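PDB 1Y2M: Phenylalanine/tyrosine ammonia-lyase from Rhodosporidium toruloides, which catalyses the non-oxidative deamination of L-phenylalanine and L-tyrosine to trans-cinnamate and p-coumarate, the committed step into phenylpropanoid metabolism. Local coordinates for residues 136-141 / 217-222; 158-163 / 201-206; 303-308 / 341-346; 337-342 / 657-662. All blocks are in the same frame, centred on the assembly; numbering follows the deposited sequence.

Interaction 1 (136-141 / 217-222); sequences EHQLCG and PLSYIA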
loop_
_atom_site.group_PDB
_atom_site.type_symbol
_atom_site.label_atom_id
_atom_site.label_comp_id
_atom_site.label_asym_id
_atom_site.label_seq_id
_atom_site.Cartn_x
_atom_site.Cartn_y
_atom_site.Cartn_z
ATOM N N GLU B 136 -16.579 28.807 -14.549
ATOM C CA GLU B 136 -17.670 28.606 -13.602
ATOM C C GLU B 136 -17.595 27.209 -12.956
ATOM O O GLU B 136 -17.594 27.066 -11.726
ATOM C CB GLU B 136 -19.031 28.766 -14.265
ATOM C CG GLU B 136 -20.257 28.425 -13.354
ATOM C CD GLU B 136 -21.588 28.461 -14.092
ATOM O OE1 GLU B 136 -21.599 28.317 -15.301
ATOM O OE2 GLU B 136 -22.656 28.641 -13.469
ATOM N N HIS B 137 -17.591 26.170 -13.793
ATOM C CA HIS B 137 -17.672 24.791 -13.281
ATOM C C HIS B 137 -16.391 24.318 -12.578
ATOM O O HIS B 137 -16.437 23.372 -11.787
ATOM C CB HIS B 137 -18.136 23.819 -14.371
ATOM C CG HIS B 137 -17.062 23.371 -15.323
ATOM N ND1 HIS B 137 -16.715 24.101 -16.448
ATOM C CD2 HIS B 137 -16.323 22.242 -15.362
ATOM C CE1 HIS B 137 -15.764 23.455 -17.102
ATOM N NE2 HIS B 137 -15.512 22.323 -16.477
ATOM N N GLN B 138 -15.251 24.954 -12.896
ATOM C CA GLN B 138 -13.984 24.578 -12.334
ATOM C C GLN B 138 -13.646 25.276 -11.011
ATOM O O GLN B 138 -12.765 24.791 -10.283
ATOM C CB GLN B 138 -12.864 24.780 -13.354
ATOM C CG GLN B 138 -12.896 23.761 -14.514
ATOM C CD GLN B 138 -12.575 22.347 -14.051
ATOM O OE1 GLN B 138 -11.969 22.152 -13.005
ATOM N NE2 GLN B 138 -13.047 21.327 -14.818
ATOM N N LEU B 139 -14.394 26.331 -10.677
ATOM C CA LEU B 139 -14.222 27.025 -9.401
ATOM C C LEU B 139 -15.092 26.309 -8.365
ATOM O O LEU B 139 -16.031 26.853 -7.810
ATOM C CB LEU B 139 -14.579 28.500 -9.534
ATOM C CG LEU B 139 -13.748 29.300 -10.540
ATOM C CD1 LEU B 139 -14.371 30.720 -10.787
ATOM C CD2 LEU B 139 -12.284 29.390 -10.053
ATOM N N CYS B 140 -14.712 25.067 -8.097
ATOM C CA CYS B 140 -15.548 24.160 -7.363
ATOM C C CYS B 140 -14.899 23.517 -6.166
ATOM O O CYS B 140 -15.465 22.552 -5.606
ATOM C CB CYS B 140 -15.978 23.047 -8.300
ATOM S SG CYS B 140 -14.698 22.007 -8.994
ATOM N N GLY B 141 -13.771 24.082 -5.717
ATOM C CA GLY B 141 -13.008 23.514 -4.602
ATOM C C GLY B 141 -13.345 24.201 -3.311
ATOM O O GLY B 141 -13.981 25.256 -3.306
ATOM N N PRO B 217 -7.316 24.026 -10.058
ATOM C CA PRO B 217 -6.420 25.085 -9.545
ATOM C C PRO B 217 -6.008 26.125 -10.585
ATOM O O PRO B 217 -5.926 27.340 -10.294
ATOM C CB PRO B 217 -5.206 24.308 -9.047
ATOM C CG PRO B 217 -5.267 22.976 -9.678
ATOM C CD PRO B 217 -6.736 22.692 -9.835
ATOM N N LEU B 218 -5.764 25.688 -11.809
ATOM C CA LEU B 218 -5.440 26.638 -12.863
ATOM C C LEU B 218 -6.642 27.564 -13.145
ATOM O O LEU B 218 -6.454 28.728 -13.526
ATOM C CB LEU B 218 -5.035 25.922 -14.146
ATOM C CG LEU B 218 -3.637 25.268 -14.064
ATOM C CD1 LEU B 218 -3.335 24.467 -15.264
ATOM C CD2 LEU B 218 -2.549 26.291 -13.958
ATOM N N SER B 219 -7.865 27.063 -12.985
ATOM C CA SER B 219 -9.049 27.938 -13.117
ATOM C C SER B 219 -9.079 29.028 -12.070
ATOM O O SER B 219 -9.504 30.119 -12.361
ATOM C CB SER B 219 -10.352 27.133 -13.091
ATOM O OG SER B 219 -10.392 26.316 -14.280
ATOM N N TYR B 220 -8.639 28.723 -10.853
ATOM C CA TYR B 220 -8.548 29.761 -9.827
ATOM C C TYR B 220 -7.542 30.831 -10.230
ATOM O O TYR B 220 -7.797 32.021 -10.023
ATOM C CB TYR B 220 -8.259 29.203 -8.433
ATOM C CG TYR B 220 -9.473 28.583 -7.788
ATOM C CD1 TYR B 220 -10.215 29.286 -6.879
ATOM C CD2 TYR B 220 -9.880 27.303 -8.105
ATOM C CE1 TYR B 220 -11.352 28.755 -6.346
ATOM C CE2 TYR B 220 -11.019 26.739 -7.538
ATOM C CZ TYR B 220 -11.740 27.477 -6.658
ATOM O OH TYR B 220 -12.902 26.936 -6.120
ATOM N N ILE B 221 -6.416 30.422 -10.823
ATOM C CA ILE B 221 -5.452 31.412 -11.299
ATOM C C ILE B 221 -6.040 32.291 -12.404
ATOM O O ILE B 221 -5.950 33.529 -12.349
ATOM C CB ILE B 221 -4.162 30.719 -11.737
ATOM C CG1 ILE B 221 -3.454 30.201 -10.507
ATOM C CG2 ILE B 221 -3.259 31.624 -12.522
ATOM C CD1 ILE B 221 -2.375 29.121 -10.769
ATOM N N ALA B 222 -6.719 31.682 -13.353
ATOM C CA ALA B 222 -7.341 32.407 -14.430
ATOM C C ALA B 222 -8.440 33.354 -13.955
ATOM O O ALA B 222 -8.569 34.479 -14.417
ATOM C CB ALA B 222 -7.920 31.428 -15.424
#
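Leu139 and Tyr220 meet where the chain leaves helix 125-138 through an inverse gamma turn centred on Leu139 and passes beside helix 215-225. The apolar part of the contact is a CH-pi interaction: CD2 of Leu139 sits over the middle of the Tyr220 ring, 3.6 Å from its centroid and only 5° off the ring normal. Leu139 also packs on Thr690 of the second subunit. Alongside, CB of Gln138 packs on the hydroxyl of Ser219, with OG 3.1 Å from that CB. This hydroxyl is turned back to its own helix, where it bonds to the carbonyl of Leu215, so it meets Gln138 by packing alone. The carbonyl O of Gln138 is hydrogen-bonded to Ser216 OG, near the start of helix 215-225. The side chain of Gln138 comes within about 7 Å of that of Glu496, a cinnamate-binding residue, so this buried junction lies close to the substrate site. At the far end of the tyrosine, Gly141 N approaches near the ring plane and donates to Tyr220 OH over 3.0 Å, with an N-H...O angle of 152°.

Interaction 2 (158-163 / 201-206); sequences NSLPLE and PIVPLR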
loop_
_atom_site.group_PDB
_atom_site.type_symbol
_atom_site.label_atom_id
_atom_site.label_comp_id
_atom_site.label_asym_id
_atom_site.label_seq_id
_atom_site.Cartn_x
_atom_site.Cartn_y
_atom_site.Cartn_z
ATOM N N ASN B 158 -6.549 24.201 3.835
ATOM C CA ASN B 158 -7.233 23.760 2.591
ATOM C C ASN B 158 -6.869 24.540 1.326
ATOM O O ASN B 158 -7.590 24.449 0.337
ATOM C CB ASN B 158 -8.746 23.797 2.788
ATOM C CG ASN B 158 -9.236 22.615 3.582
ATOM O OD1 ASN B 158 -8.600 21.561 3.506
ATOM N ND2 ASN B 158 -10.352 22.750 4.304
ATOM N N SER B 159 -5.785 25.304 1.395
ATOM C CA SER B 159 -5.281 26.032 0.220
ATOM C C SER B 159 -3.889 25.616 -0.149
ATOM O O SER B 159 -3.130 25.110 0.674
ATOM C CB SER B 159 -5.273 27.527 0.496
ATOM O OG SER B 159 -4.260 27.881 1.425
ATOM N N LEU B 160 -3.577 25.775 -1.419
ATOM C CA LEU B 160 -2.273 25.400 -1.923
ATOM C C LEU B 160 -1.242 26.385 -1.359
ATOM O O LEU B 160 -1.477 27.614 -1.250
ATOM C CB LEU B 160 -2.174 25.446 -3.439
ATOM C CG LEU B 160 -2.671 24.302 -4.295
ATOM C CD1 LEU B 160 -2.581 24.752 -5.763
ATOM C CD2 LEU B 160 -1.888 23.024 -4.022
ATOM N N PRO B 161 -0.047 25.866 -1.018
ATOM C CA PRO B 161 1.000 26.766 -0.596
ATOM C C PRO B 161 1.288 27.881 -1.606
ATOM O O PRO B 161 1.296 27.630 -2.822
ATOM C CB PRO B 161 2.221 25.857 -0.477
ATOM C CG PRO B 161 1.619 24.497 -0.169
ATOM C CD PRO B 161 0.377 24.457 -0.946
ATOM N N LEU B 162 1.602 29.053 -1.085
ATOM C CA LEU B 162 1.811 30.228 -1.940
ATOM C C LEU B 162 2.956 29.920 -2.960
ATOM O O LEU B 162 2.885 30.278 -4.143
ATOM C CB LEU B 162 2.101 31.494 -1.112
ATOM C CG LEU B 162 0.940 31.840 -0.157
ATOM C CD1 LEU B 162 1.418 33.049 0.646
ATOM C CD2 LEU B 162 -0.321 32.103 -0.906
ATOM N N GLU B 163 4.020 29.258 -2.505
ATOM C CA GLU B 163 5.160 28.983 -3.395
ATOM C C GLU B 163 4.745 28.098 -4.579
ATOM O O GLU B 163 5.267 28.230 -5.694
ATOM C CB GLU B 163 6.363 28.345 -2.652
ATOM C CG GLU B 163 6.101 27.024 -1.995
ATOM C CD GLU B 163 7.330 26.355 -1.354
ATOM O OE1 GLU B 163 8.179 27.086 -0.848
ATOM O OE2 GLU B 163 7.484 25.101 -1.380
ATOM N N PRO B 201 -2.835 34.003 -6.004
ATOM C CA PRO B 201 -4.173 33.493 -5.858
ATOM C C PRO B 201 -4.311 32.472 -4.748
ATOM O O PRO B 201 -3.433 31.646 -4.552
ATOM C CB PRO B 201 -4.460 32.880 -7.217
ATOM C CG PRO B 201 -3.664 33.693 -8.183
ATOM C CD PRO B 201 -2.381 33.965 -7.411
ATOM N N ILE B 202 -5.438 32.529 -4.067
ATOM C CA ILE B 202 -5.780 31.551 -3.062
ATOM C C ILE B 202 -6.496 30.424 -3.812
ATOM O O ILE B 202 -7.541 30.651 -4.454
ATOM C CB ILE B 202 -6.696 32.170 -1.978
ATOM C CG1 ILE B 202 -5.946 33.222 -1.205
ATOM C CG2 ILE B 202 -7.263 31.104 -1.055
ATOM C CD1 ILE B 202 -4.722 32.750 -0.488
ATOM N N VAL B 203 -5.926 29.225 -3.772
ATOM C CA VAL B 203 -6.404 28.140 -4.598
ATOM C C VAL B 203 -6.639 26.937 -3.689
ATOM O O VAL B 203 -5.839 26.667 -2.820
ATOM C CB VAL B 203 -5.293 27.790 -5.640
ATOM C CG1 VAL B 203 -5.686 26.619 -6.552
ATOM C CG2 VAL B 203 -4.873 29.003 -6.464
ATOM N N PRO B 204 -7.748 26.227 -3.880
ATOM C CA PRO B 204 -7.966 25.021 -3.065
ATOM C C PRO B 204 -6.833 23.998 -3.206
ATOM O O PRO B 204 -6.292 23.802 -4.276
ATOM C CB PRO B 204 -9.271 24.435 -3.661
ATOM C CG PRO B 204 -9.963 25.629 -4.261
ATOM C CD PRO B 204 -8.844 26.470 -4.835
ATOM N N LEU B 205 -6.565 23.285 -2.121
ATOM C CA LEU B 205 -5.515 22.261 -2.062
ATOM C C LEU B 205 -5.921 21.086 -2.915
ATOM O O LEU B 205 -5.110 20.456 -3.612
ATOM C CB LEU B 205 -5.371 21.753 -0.637
ATOM C CG LEU B 205 -4.315 20.680 -0.389
ATOM C CD1 LEU B 205 -2.959 21.142 -0.835
ATOM C CD2 LEU B 205 -4.278 20.338 1.051
ATOM N N ARG B 206 -7.199 20.741 -2.806
ATOM C CA ARG B 206 -7.712 19.511 -3.413
ATOM C C ARG B 206 -8.778 19.736 -4.480
ATOM O O ARG B 206 -9.485 20.752 -4.487
ATOM C CB ARG B 206 -8.279 18.590 -2.331
ATOM C CG ARG B 206 -7.326 18.164 -1.286
ATOM C CD ARG B 206 -7.969 17.117 -0.348
ATOM N NE ARG B 206 -7.069 16.544 0.635
ATOM C CZ ARG B 206 -6.941 16.941 1.895
ATOM N NH1 ARG B 206 -7.632 17.972 2.377
ATOM N NH2 ARG B 206 -6.163 16.265 2.730
HETATM O O HOH W 1 -9.502 21.997 -0.883
HETATM O O HOH W 2 -8.349 20.383 1.099
HETATM O O HOH W 3 -3.302 29.259 -2.565
#
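Leu205 and Leu160 have the most surface covered here, and they meet through methyl groups, CD2 of Leu160 lying 3.9 Å from CD1 of Leu205. The other branch of Leu160 serves a different neighbour: its CD1 packs at 3.7 Å against CG1 of Val203, so the isobutyl group spans two residues of the segment 201-206. An alanine in place of Leu160 would probably open a gap beside Val203 and Leu205 and leave both with less apolar cover. The backbones hold this packing in register as a single beta bridge between Ser159 and Pro204. Leu160 N donates to Val203 O over 2.8 Å, nearly in line with the carbonyl bond, whereas Leu205 N reaches Asn158 O at 2.9 Å from above the carbonyl plane, 51° out of it.

Asn158, the third main contributor, faces Arg206 through water: one molecule donates to Asn158 OD1 at 2.7 Å and accepts from Arg206 NH1 at 2.8 Å. The amide and guanidinium planes are 67° apart. ND2 of Asn158 is bonded to Tyr699 of the second subunit, and Arg206 forms salt bridges with Glu480 and Glu515 of that subunit. A further water joins Leu160 O, Pro201 O and Val203 N, linking the two backbones beside the bridge. The chemistry thus changes along the contact, from apolar packing and direct backbone bonds to a hydrated, charged end, where the acidic side chains of the second subunit would probably stabilise the positive charge of Arg206.

Interaction 3 (303-308 / 341-346); sequences AMVGHA and FAVHHE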
loop_
_atom_site.group_PDB
_atom_site.type_symbol
_atom_site.label_atom_id
_atom_site.label_comp_id
_atom_site.label_asym_id
_atom_site.label_seq_id
_atom_site.Cartn_x
_atom_site.Cartn_y
_atom_site.Cartn_z
ATOM N N ALA B 303 31.841 8.939 13.902
ATOM C CA ALA B 303 31.411 8.730 15.285
ATOM C C ALA B 303 31.585 7.263 15.703
ATOM O O ALA B 303 31.868 6.982 16.836
ATOM C CB ALA B 303 29.973 9.117 15.465
HETATM N N MSE B 304 31.432 6.341 14.753
HETATM C CA MSE B 304 31.516 4.893 15.035
HETATM C C MSE B 304 32.933 4.364 14.914
HETATM O O MSE B 304 33.147 3.189 15.064
HETATM C CB MSE B 304 30.615 4.147 14.069
HETATM C CG MSE B 304 29.144 4.450 14.241
HETATM SE SE MSE B 304 28.486 3.363 15.787
HETATM C CE MSE B 304 28.502 1.525 14.993
ATOM N N VAL B 305 33.897 5.255 14.681
ATOM C CA VAL B 305 35.283 4.884 14.349
ATOM C C VAL B 305 35.271 3.707 13.360
ATOM O O VAL B 305 35.983 2.695 13.506
ATOM C CB VAL B 305 36.163 4.667 15.600
ATOM C CG1 VAL B 305 37.584 4.369 15.229
ATOM C CG2 VAL B 305 36.223 5.968 16.365
ATOM N N GLY B 306 34.450 3.866 12.333
ATOM C CA GLY B 306 34.264 2.844 11.339
ATOM C C GLY B 306 35.216 2.947 10.178
ATOM O O GLY B 306 36.170 3.723 10.209
ATOM N N HIS B 307 34.925 2.156 9.149
ATOM C CA HIS B 307 35.883 1.977 8.055
ATOM C C HIS B 307 35.585 2.863 6.854
ATOM O O HIS B 307 34.571 2.712 6.150
ATOM C CB HIS B 307 35.873 0.535 7.599
ATOM C CG HIS B 307 36.395 -0.414 8.621
ATOM N ND1 HIS B 307 35.578 -1.128 9.469
ATOM C CD2 HIS B 307 37.662 -0.804 8.896
ATOM C CE1 HIS B 307 36.324 -1.896 10.247
ATOM N NE2 HIS B 307 37.595 -1.712 9.923
ATOM N N ALA B 308 36.532 3.727 6.530
ATOM C CA ALA B 308 36.413 4.500 5.296
ATOM C C ALA B 308 36.603 3.571 4.078
ATOM O O ALA B 308 36.261 3.942 2.949
ATOM C CB ALA B 308 37.413 5.592 5.301
ATOM N N PHE B 341 39.015 10.141 12.842
ATOM C CA PHE B 341 38.061 9.246 13.515
ATOM C C PHE B 341 37.863 7.943 12.681
ATOM O O PHE B 341 37.986 6.824 13.175
ATOM C CB PHE B 341 36.688 9.884 13.647
ATOM C CG PHE B 341 36.534 10.943 14.729
ATOM C CD1 PHE B 341 36.796 10.675 16.073
ATOM C CD2 PHE B 341 36.024 12.189 14.399
ATOM C CE1 PHE B 341 36.570 11.619 17.052
ATOM C CE2 PHE B 341 35.817 13.159 15.399
ATOM C CZ PHE B 341 36.066 12.856 16.713
ATOM N N ALA B 342 37.559 8.117 11.407
ATOM C CA ALA B 342 37.389 6.966 10.502
ATOM C C ALA B 342 38.736 6.305 10.275
ATOM O O ALA B 342 39.776 6.990 10.203
ATOM C CB ALA B 342 36.818 7.398 9.180
ATOM N N VAL B 343 38.713 4.977 10.145
ATOM C CA VAL B 343 39.886 4.157 9.823
ATOM C C VAL B 343 40.083 4.070 8.304
ATOM O O VAL B 343 39.149 3.749 7.567
ATOM C CB VAL B 343 39.723 2.767 10.434
ATOM C CG1 VAL B 343 40.913 1.870 10.113
ATOM C CG2 VAL B 343 39.528 2.905 11.952
ATOM N N HIS B 344 41.306 4.370 7.845
ATOM C CA HIS B 344 41.604 4.458 6.410
ATOM C C HIS B 344 42.239 3.189 5.836
ATOM O O HIS B 344 43.107 2.624 6.470
ATOM C CB HIS B 344 42.484 5.682 6.166
ATOM C CG HIS B 344 41.771 6.957 6.478
ATOM N ND1 HIS B 344 40.867 7.520 5.603
ATOM C CD2 HIS B 344 41.742 7.717 7.597
ATOM C CE1 HIS B 344 40.340 8.597 6.162
ATOM N NE2 HIS B 344 40.868 8.745 7.366
ATOM N N HIS B 345 41.788 2.766 4.641
ATOM C CA HIS B 345 42.234 1.487 4.036
ATOM C C HIS B 345 43.746 1.508 3.875
ATOM O O HIS B 345 44.426 0.523 4.163
ATOM C CB HIS B 345 41.519 1.199 2.668
ATOM C CG HIS B 345 42.201 0.159 1.824
ATOM N ND1 HIS B 345 42.005 -1.196 1.994
ATOM C CD2 HIS B 345 43.093 0.282 0.806
ATOM C CE1 HIS B 345 42.731 -1.861 1.114
ATOM N NE2 HIS B 345 43.423 -0.989 0.398
ATOM N N GLU B 346 44.260 2.640 3.416
ATOM C CA GLU B 346 45.694 2.761 3.125
ATOM C C GLU B 346 46.563 2.692 4.382
ATOM O O GLU B 346 47.774 2.443 4.272
ATOM C CB GLU B 346 46.015 4.041 2.348
ATOM C CG GLU B 346 45.859 5.313 3.149
ATOM C CD GLU B 346 44.473 5.920 3.056
ATOM O OE1 GLU B 346 43.494 5.223 2.660
ATOM O OE2 GLU B 346 44.377 7.108 3.407
#
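Val343 is held by both its backbone N and its backbone O to the segment 303-308. Its N donates to Gly306 O over 2.8 Å with an N-H...O angle of 170°, and its O accepts from Ala308 N, also at 2.8 Å, with the donor slightly tilted from the carbonyl plane. The two bonds flank His307, forming a single beta bridge between His307 and Val343 in which the short segments run in roughly the same direction, 34° apart.

Side chains fill in around this pair. The CG1 methyl of Val305, anti to its backbone N (chi1 -177°), lies 3.2 Å from Phe341 O and approaches CG2 of Val343 at 4.1 Å. Further along, the methyl of Ala308 lies 4.3 Å from that of Ala342 and 4.0 Å from ND1 of His344.

The next shell fixes both segments. Val305 has positive phi in a Schellman motif that ends helix 273-303 and turns the chain toward the bridge, while His344 occupies the N-cap position of helix 345-348 and gives its NE2 to a hydrogen bond with Ser339 O. His307 N is bonded to Asp361 OD2, and the nearest side-chain atoms of His307 and Gln360, which probably binds cinnamate, are about 3 Å apart. Since the direct polar bonds between the segments are made by main-chain atoms, the bridge fixes the backbone of His307, whose CB points away from 341-346, and so probably helps to set the imidazole beside Gln360.

Interaction 4 (337-342 / 657-662); sequences EGSRFA and YLSPRT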
loop_
_atom_site.group_PDB
_atom_site.type_symbol
_atom_site.label_atom_id
_atom_site.label_comp_id
_atom_site.label_asym_id
_atom_site.label_seq_id
_atom_site.Cartn_x
_atom_site.Cartn_y
_atom_site.Cartn_z
ATOM N N GLU B 337 38.092 11.814 3.735
ATOM C CA GLU B 337 39.518 12.103 3.611
ATOM C C GLU B 337 39.944 13.019 4.712
ATOM O O GLU B 337 39.285 14.017 4.980
ATOM C CB GLU B 337 39.845 12.745 2.284
ATOM C CG GLU B 337 39.659 11.770 1.192
ATOM C CD GLU B 337 40.755 11.777 0.171
ATOM O OE1 GLU B 337 41.780 12.492 0.349
ATOM O OE2 GLU B 337 40.562 11.023 -0.806
ATOM N N GLY B 338 41.033 12.653 5.354
ATOM C CA GLY B 338 41.571 13.505 6.400
ATOM C C GLY B 338 40.959 13.302 7.771
ATOM O O GLY B 338 41.433 13.910 8.752
ATOM N N SER B 339 39.907 12.486 7.869
ATOM C CA SER B 339 39.338 12.134 9.171
ATOM C C SER B 339 40.362 11.393 10.032
ATOM O O SER B 339 41.063 10.526 9.553
ATOM C CB SER B 339 38.093 11.250 9.032
ATOM O OG SER B 339 37.506 11.014 10.318
ATOM N N ARG B 340 40.453 11.758 11.306
ATOM C CA ARG B 340 41.225 10.986 12.263
ATOM C C ARG B 340 40.307 10.161 13.141
ATOM O O ARG B 340 40.777 9.494 14.047
ATOM C CB ARG B 340 42.109 11.913 13.109
ATOM C CG ARG B 340 43.186 12.625 12.290
ATOM C CD ARG B 340 43.988 13.639 13.105
ATOM N NE ARG B 340 44.631 13.026 14.266
ATOM C CZ ARG B 340 44.887 13.638 15.426
ATOM N NH1 ARG B 340 44.570 14.927 15.638
ATOM N NH2 ARG B 340 45.469 12.938 16.392
ATOM N N PHE B 341 39.015 10.141 12.842
ATOM C CA PHE B 341 38.061 9.246 13.515
ATOM C C PHE B 341 37.863 7.943 12.681
ATOM O O PHE B 341 37.986 6.824 13.175
ATOM C CB PHE B 341 36.688 9.884 13.647
ATOM C CG PHE B 341 36.534 10.943 14.729
ATOM C CD1 PHE B 341 36.796 10.675 16.073
ATOM C CD2 PHE B 341 36.024 12.189 14.399
ATOM C CE1 PHE B 341 36.570 11.619 17.052
ATOM C CE2 PHE B 341 35.817 13.159 15.399
ATOM C CZ PHE B 341 36.066 12.856 16.713
ATOM N N ALA B 342 37.559 8.117 11.407
ATOM C CA ALA B 342 37.389 6.966 10.502
ATOM C C ALA B 342 38.736 6.305 10.275
ATOM O O ALA B 342 39.776 6.990 10.203
ATOM C CB ALA B 342 36.818 7.398 9.180
ATOM N N TYR B 657 39.989 16.079 15.129
ATOM C CA TYR B 657 39.883 14.773 14.548
ATOM C C TYR B 657 38.974 14.704 13.350
ATOM O O TYR B 657 39.109 13.793 12.548
ATOM C CB TYR B 657 39.376 13.791 15.602
ATOM C CG TYR B 657 40.227 13.749 16.852
ATOM C CD1 TYR B 657 41.500 13.190 16.840
ATOM C CD2 TYR B 657 39.752 14.269 18.042
ATOM C CE1 TYR B 657 42.281 13.161 17.997
ATOM C CE2 TYR B 657 40.529 14.280 19.188
ATOM C CZ TYR B 657 41.779 13.726 19.163
ATOM O OH TYR B 657 42.525 13.725 20.323
ATOM N N LEU B 658 38.010 15.626 13.251
ATOM C CA LEU B 658 37.066 15.573 12.138
ATOM C C LEU B 658 37.807 15.761 10.830
ATOM O O LEU B 658 38.803 16.491 10.771
ATOM C CB LEU B 658 36.035 16.684 12.250
ATOM C CG LEU B 658 34.956 16.432 13.278
ATOM C CD1 LEU B 658 34.297 17.717 13.640
ATOM C CD2 LEU B 658 33.980 15.508 12.766
ATOM N N SER B 659 37.255 15.172 9.768
ATOM C CA SER B 659 37.633 15.541 8.400
ATOM C C SER B 659 37.492 17.000 8.229
ATOM O O SER B 659 36.558 17.551 8.762
ATOM C CB SER B 659 36.684 14.945 7.354
ATOM O OG SER B 659 37.167 13.678 7.047
ATOM N N PRO B 660 38.347 17.623 7.395
ATOM C CA PRO B 660 38.101 19.032 7.125
ATOM C C PRO B 660 36.742 19.345 6.512
ATOM O O PRO B 660 36.238 20.450 6.692
ATOM C CB PRO B 660 39.220 19.411 6.148
ATOM C CG PRO B 660 39.729 18.156 5.614
ATOM C CD PRO B 660 39.564 17.151 6.722
ATOM N N ARG B 661 36.190 18.393 5.757
ATOM C CA ARG B 661 34.919 18.587 5.070
ATOM C C ARG B 661 33.776 18.356 6.017
ATOM O O ARG B 661 32.748 19.016 5.928
ATOM C CB ARG B 661 34.806 17.714 3.804
ATOM C CG ARG B 661 35.726 18.177 2.692
ATOM C CD ARG B 661 35.648 17.319 1.463
ATOM N NE ARG B 661 36.583 17.779 0.436
ATOM C CZ ARG B 661 36.331 18.724 -0.475
ATOM N NH1 ARG B 661 35.147 19.321 -0.552
ATOM N NH2 ARG B 661 37.270 19.049 -1.353
ATOM N N THR B 662 33.895 17.389 6.913
ATOM C CA THR B 662 32.763 17.169 7.831
ATOM C C THR B 662 32.755 18.226 8.945
ATOM O O THR B 662 31.705 18.507 9.526
ATOM C CB THR B 662 32.716 15.772 8.457
ATOM O OG1 THR B 662 33.921 15.492 9.150
ATOM C CG2 THR B 662 32.492 14.669 7.404
#
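Phe341 and Tyr657 form the tight side of this contact: CB of Tyr657 sits over the centre of the Phe341 ring, 3.6 Å from the centroid and 12° off its normal, in a CH-pi interaction. The two aromatic planes are inclined at 46°, and CG of Leu658 lies at the edge of the phenylalanine ring, in its plane. Helix 506-560 closes round the same ring with Ile535, Arg538 and Phe542. An alanine at Phe341 would probably open a gap here, leaving CB of Tyr657 and the side chain of Leu658 without their aromatic cover. Beside the ring, Arg340 N donates to Tyr657 O over 2.7 Å, in the carbonyl plane.

The outer side is looser and more exposed. The Arg340 chain bends at chi3 (57°), which sets NE off the line of the chain, and one face of its guanidinium meets CE1 of Tyr657, 3.6 Å from NH2. Pro660 CD touches Glu337 O at 3.6 Å, and Gly338, with positive phi, passes beside that proline, where a CB would clash with CD. Ser659 OG is hydrogen-bonded to Leu335 O and lies 3.0 Å from Glu337 O.

Ser339 OG is bonded to Glu302 OE2 and accepts from both Phe341 N and Ala342 N at 3.1 Å, an ST turn and ST motif that shape the loop between helices 323-336 and 345-348.

From the N terminus, 136-141 at the end of helix 125-138 meets helix 215-225, closing the loop of interaction 1. Interaction 2 falls wholly within that loop, joining the lead-in to helix 162-176 to the loop after strand 200-201, and the two touch: Tyr220 packs on Pro204 and Pro217 on Val203. Both also reach the second subunit. Further along, interaction 3 ties the end of helix 273-303 to the start of helix 345-348. Interaction 4 begins on the residues where interaction 3 ends, sharing Phe341 and Ala342, and makes the longest closure, bringing 657-662 back to 337-342. The two pairs lie on opposite sides of the chain's centre, with interactions 1 and 3 about 57 Å apart between centres.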